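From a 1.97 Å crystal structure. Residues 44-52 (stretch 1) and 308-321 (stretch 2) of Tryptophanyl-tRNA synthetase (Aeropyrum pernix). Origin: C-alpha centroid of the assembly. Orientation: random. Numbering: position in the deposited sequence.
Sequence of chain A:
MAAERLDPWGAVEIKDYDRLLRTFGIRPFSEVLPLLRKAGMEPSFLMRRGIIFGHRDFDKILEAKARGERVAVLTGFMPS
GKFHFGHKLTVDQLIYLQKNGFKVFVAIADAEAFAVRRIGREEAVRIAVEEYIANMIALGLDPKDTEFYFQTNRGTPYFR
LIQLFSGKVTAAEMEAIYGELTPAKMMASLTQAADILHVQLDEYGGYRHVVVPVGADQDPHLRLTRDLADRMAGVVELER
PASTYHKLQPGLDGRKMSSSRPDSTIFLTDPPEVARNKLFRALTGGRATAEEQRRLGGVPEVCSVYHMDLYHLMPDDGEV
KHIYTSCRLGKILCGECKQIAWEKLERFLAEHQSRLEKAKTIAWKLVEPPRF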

# COMPACT_ATOMS: atom_id res chain seq x y z
N SER A 44 -14.08 25.26 24.36
CA SER A 44 -14.30 24.14 25.30
C SER A 44 -13.49 24.36 26.56
O SER A 44 -12.57 25.19 26.56
CB SER A 44 -13.79 22.87 24.60
OG SER A 44 -12.36 22.90 24.55
N PHE A 45 -13.75 23.59 27.64
CA PHE A 45 -12.90 23.79 28.80
C PHE A 45 -11.48 23.42 28.60
O PHE A 45 -10.61 24.01 29.25
CB PHE A 45 -13.48 23.16 30.11
CG PHE A 45 -13.21 21.67 30.27
CD1 PHE A 45 -12.00 21.21 30.75
CD2 PHE A 45 -14.21 20.75 30.02
CE1 PHE A 45 -11.77 19.84 30.93
CE2 PHE A 45 -13.97 19.41 30.22
CZ PHE A 45 -12.74 18.96 30.65
N LEU A 46 -11.18 22.45 27.72
CA LEU A 46 -9.77 22.14 27.51
C LEU A 46 -9.05 23.35 26.87
O LEU A 46 -7.84 23.54 27.04
CB LEU A 46 -9.63 20.90 26.55
CG LEU A 46 -10.23 19.60 27.13
CD1 LEU A 46 -10.25 18.51 26.00
CD2 LEU A 46 -9.34 19.11 28.35
N MET A 47 -9.77 24.07 26.02
CA MET A 47 -9.17 25.29 25.38
C MET A 47 -9.00 26.35 26.49
O MET A 47 -7.90 26.86 26.68
CB MET A 47 -10.05 25.86 24.25
CG MET A 47 -9.97 25.00 22.94
SD MET A 47 -11.39 25.35 21.98
CE MET A 47 -11.28 24.07 20.70
N ARG A 48 -10.06 26.61 27.25
CA ARG A 48 -9.92 27.60 28.34
C ARG A 48 -8.75 27.31 29.26
O ARG A 48 -8.07 28.26 29.70
CB ARG A 48 -11.11 27.62 29.22
CG ARG A 48 -12.31 28.20 28.62
CD ARG A 48 -13.13 28.76 29.80
NE ARG A 48 -13.60 27.69 30.67
CZ ARG A 48 -14.56 26.80 30.35
NH1 ARG A 48 -15.11 26.83 29.14
NH2 ARG A 48 -14.94 25.85 31.23
N ARG A 49 -8.53 26.02 29.59
CA ARG A 49 -7.47 25.68 30.55
C ARG A 49 -6.10 25.60 29.95
O ARG A 49 -5.10 25.30 30.66
CB ARG A 49 -7.83 24.40 31.29
CG ARG A 49 -9.04 24.61 32.18
CD ARG A 49 -9.58 23.27 32.72
NE ARG A 49 -10.85 23.52 33.36
CZ ARG A 49 -11.52 22.67 34.14
NH1 ARG A 49 -11.04 21.44 34.43
NH2 ARG A 49 -12.68 23.08 34.65
N GLY A 50 -6.03 25.85 28.63
CA GLY A 50 -4.73 25.81 27.98
C GLY A 50 -4.20 24.40 27.86
O GLY A 50 -3.03 24.21 27.61
N ILE A 51 -5.07 23.38 28.01
CA ILE A 51 -4.61 22.00 27.74
C ILE A 51 -4.47 21.85 26.21
O ILE A 51 -3.55 21.24 25.70
CB ILE A 51 -5.63 20.97 28.29
CG1 ILE A 51 -5.54 21.02 29.84
CG2 ILE A 51 -5.34 19.50 27.70
CD1 ILE A 51 -6.74 20.37 30.61
N ILE A 52 -5.42 22.41 25.49
CA ILE A 52 -5.21 22.64 24.05
C ILE A 52 -4.44 23.95 23.90
O ILE A 52 -5.00 25.02 24.01
CB ILE A 52 -6.54 22.69 23.37
CG1 ILE A 52 -7.20 21.27 23.51
CG2 ILE A 52 -6.35 22.92 21.83
CD1 ILE A 52 -8.58 21.35 22.96
N MET A 308 -6.04 14.75 36.90
CA MET A 308 -7.31 14.07 36.60
C MET A 308 -8.48 15.07 36.76
O MET A 308 -9.40 15.09 35.96
CB MET A 308 -7.54 12.91 37.60
CG MET A 308 -6.84 11.60 37.21
SD MET A 308 -7.52 10.81 35.72
CE MET A 308 -9.15 10.20 36.17
N ASP A 309 -8.50 15.86 37.85
CA ASP A 309 -9.56 16.90 38.00
C ASP A 309 -9.54 17.92 36.87
O ASP A 309 -10.55 18.27 36.31
CB ASP A 309 -9.33 17.68 39.33
CG ASP A 309 -9.68 16.84 40.55
OD1 ASP A 309 -10.47 15.89 40.41
OD2 ASP A 309 -9.14 17.10 41.64
N LEU A 310 -8.34 18.36 36.51
CA LEU A 310 -8.20 19.42 35.49
C LEU A 310 -8.59 18.92 34.06
O LEU A 310 -9.20 19.68 33.25
CB LEU A 310 -6.71 19.87 35.51
CG LEU A 310 -6.49 21.18 34.70
CD1 LEU A 310 -6.99 22.49 35.42
CD2 LEU A 310 -5.04 21.20 34.29
N TYR A 311 -8.23 17.66 33.73
CA TYR A 311 -8.40 17.16 32.34
C TYR A 311 -9.78 16.56 32.14
O TYR A 311 -10.27 16.56 31.01
CB TYR A 311 -7.36 16.08 31.99
CG TYR A 311 -6.07 16.58 31.48
CD1 TYR A 311 -5.25 17.35 32.29
CD2 TYR A 311 -5.68 16.34 30.14
CE1 TYR A 311 -4.02 17.86 31.80
CE2 TYR A 311 -4.45 16.82 29.66
CZ TYR A 311 -3.63 17.56 30.51
OH TYR A 311 -2.43 18.06 30.09
N HIS A 312 -10.38 16.04 33.22
CA HIS A 312 -11.64 15.26 33.16
C HIS A 312 -12.68 15.48 34.22
O HIS A 312 -13.84 15.59 33.90
CB HIS A 312 -11.33 13.75 33.20
CG HIS A 312 -10.38 13.32 32.11
ND1 HIS A 312 -10.80 13.20 30.81
CD2 HIS A 312 -9.04 13.08 32.13
CE1 HIS A 312 -9.76 12.83 30.06
NE2 HIS A 312 -8.68 12.77 30.84
N LEU A 313 -12.30 15.36 35.49
CA LEU A 313 -13.34 15.09 36.55
C LEU A 313 -14.11 16.35 37.02
O LEU A 313 -15.25 16.24 37.53
CB LEU A 313 -12.71 14.38 37.79
CG LEU A 313 -12.05 13.04 37.50
CD1 LEU A 313 -11.34 12.46 38.76
CD2 LEU A 313 -13.04 12.05 36.72
N MET A 314 -13.49 17.52 36.81
CA MET A 314 -14.06 18.80 37.22
C MET A 314 -14.12 19.79 36.04
O MET A 314 -13.26 20.65 35.93
CB MET A 314 -13.25 19.42 38.37
CG MET A 314 -13.35 18.61 39.66
SD MET A 314 -12.33 19.23 41.06
CE MET A 314 -12.70 17.98 42.30
N PRO A 315 -15.12 19.64 35.15
CA PRO A 315 -15.29 20.58 34.05
C PRO A 315 -15.57 22.01 34.51
O PRO A 315 -15.38 22.96 33.72
CB PRO A 315 -16.52 20.05 33.32
CG PRO A 315 -17.16 19.07 34.30
CD PRO A 315 -15.99 18.46 34.97
N ASP A 316 -16.02 22.15 35.74
CA ASP A 316 -16.44 23.47 36.24
C ASP A 316 -15.18 24.19 36.69
O ASP A 316 -14.47 23.71 37.56
CB ASP A 316 -17.44 23.34 37.40
CG ASP A 316 -17.91 24.72 37.91
OD1 ASP A 316 -18.78 25.32 37.22
OD2 ASP A 316 -17.35 25.21 38.92
N ASP A 317 -14.85 25.31 36.05
CA ASP A 317 -13.59 26.03 36.37
C ASP A 317 -13.43 26.41 37.87
O ASP A 317 -12.32 26.25 38.47
CB ASP A 317 -13.38 27.27 35.48
CG ASP A 317 -13.02 26.93 34.03
OD1 ASP A 317 -12.82 25.74 33.67
OD2 ASP A 317 -12.96 27.88 33.21
N GLY A 318 -14.53 26.89 38.47
CA GLY A 318 -14.53 27.32 39.87
C GLY A 318 -14.15 26.19 40.78
O GLY A 318 -13.33 26.33 41.69
N GLU A 319 -14.71 25.01 40.50
CA GLU A 319 -14.53 23.86 41.36
C GLU A 319 -13.06 23.36 41.34
O GLU A 319 -12.47 23.03 42.37
CB GLU A 319 -15.50 22.78 40.87
CG GLU A 319 -15.44 21.50 41.64
CD GLU A 319 -16.70 20.63 41.43
OE1 GLU A 319 -17.52 20.86 40.51
OE2 GLU A 319 -16.87 19.71 42.24
N VAL A 320 -12.46 23.31 40.14
CA VAL A 320 -11.08 22.88 40.07
C VAL A 320 -10.12 23.97 40.60
O VAL A 320 -9.13 23.65 41.25
CB VAL A 320 -10.71 22.30 38.64
CG1 VAL A 320 -10.64 23.39 37.62
CG2 VAL A 320 -9.43 21.48 38.73
N LYS A 321 -10.44 25.26 40.36
CA LYS A 321 -9.70 26.36 41.06
C LYS A 321 -9.70 26.22 42.60
O LYS A 321 -8.68 26.40 43.27
CB LYS A 321 -10.27 27.75 40.69
CG LYS A 321 -10.23 28.12 39.19
CD LYS A 321 -10.58 29.65 38.90
CE LYS A 321 -12.11 29.99 38.94
NZ LYS A 321 -12.67 30.61 40.25
O HOH W 1 -16.77 23.68 31.34

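A short helix, residues 45-48, lies against a helix end, a connecting turn and a new helix start, and Arg49 reaches into that break to bond two carbonyls, Leu310 O and Met314 O. The first helix is capped by Ser44, whose OG accepts from Met47 N at 3.2 Å, and closes in a Schellman motif at Gly50, where positive phi favours glycine. Across from it, the helix through Leu313 finishes with a wider pi-type turn, Met314 leaves helical geometry, and Asp316 caps the next helix by accepting from Glu319 N through its OD2 at 3.1 Å. The backbones approach to 6.6 Å between the CA atoms of Phe45 and Pro315, and stand 8.0 Å apart between those of Arg49 and Leu310.

Hydrogen bonding to the main chain falls to Arg49, buried and largely extended. Its NH1 donates to Leu310 O and to Met314 O, both at 2.8 Å, and its NH2 also reaches Met314 O at 2.8 Å. A guanidinium suits this site because its N-H groups fan out in one plane, and these carbonyls lie at its edge. Proximity alone is not enough: Arg49 NH2 sits 2.9 Å from Pro315 O, but the angle is too poor for a hydrogen bond.

The charge is met by Asp317, in the first turn of the new helix. Its OD1 accepts from Arg49 NE at 3.0 Å and from Arg49 NH2 at 2.8 Å, while its OD2 takes Arg48 NE at 2.6 Å. Arg48 NH2 adds a weak bond to Asp317 OD1 at 3.2 Å. One carboxylate thus forms salt bridges with two consecutive arginines. A water extends the network, accepting from Arg48 NH2 and donating to Pro315 O, each at 2.8 Å.

Apolar contacts accompany these polar bonds. Pro315 CA lies over a face of the Phe45 ring, 4.3 Å from the ring centroid of Phe45, a CH-pi contact, and the same ring turns its edge to the carbonyls of Leu310 and Tyr311. Ile51 CD1 repeats the motif over the Tyr311 ring, 3.8 Å from the Tyr311 centroid, and meets Leu310 CD2 at 4.1 Å. Val320 CG1 covers one face of the Arg49 guanidinium, 3.6 Å from Arg49 NH2, leaving the edge for the bonds.

The rule to read here is division by geometry: the edge of the Arg49 guanidinium for its hydrogen-bond acceptors, one face for an aliphatic group.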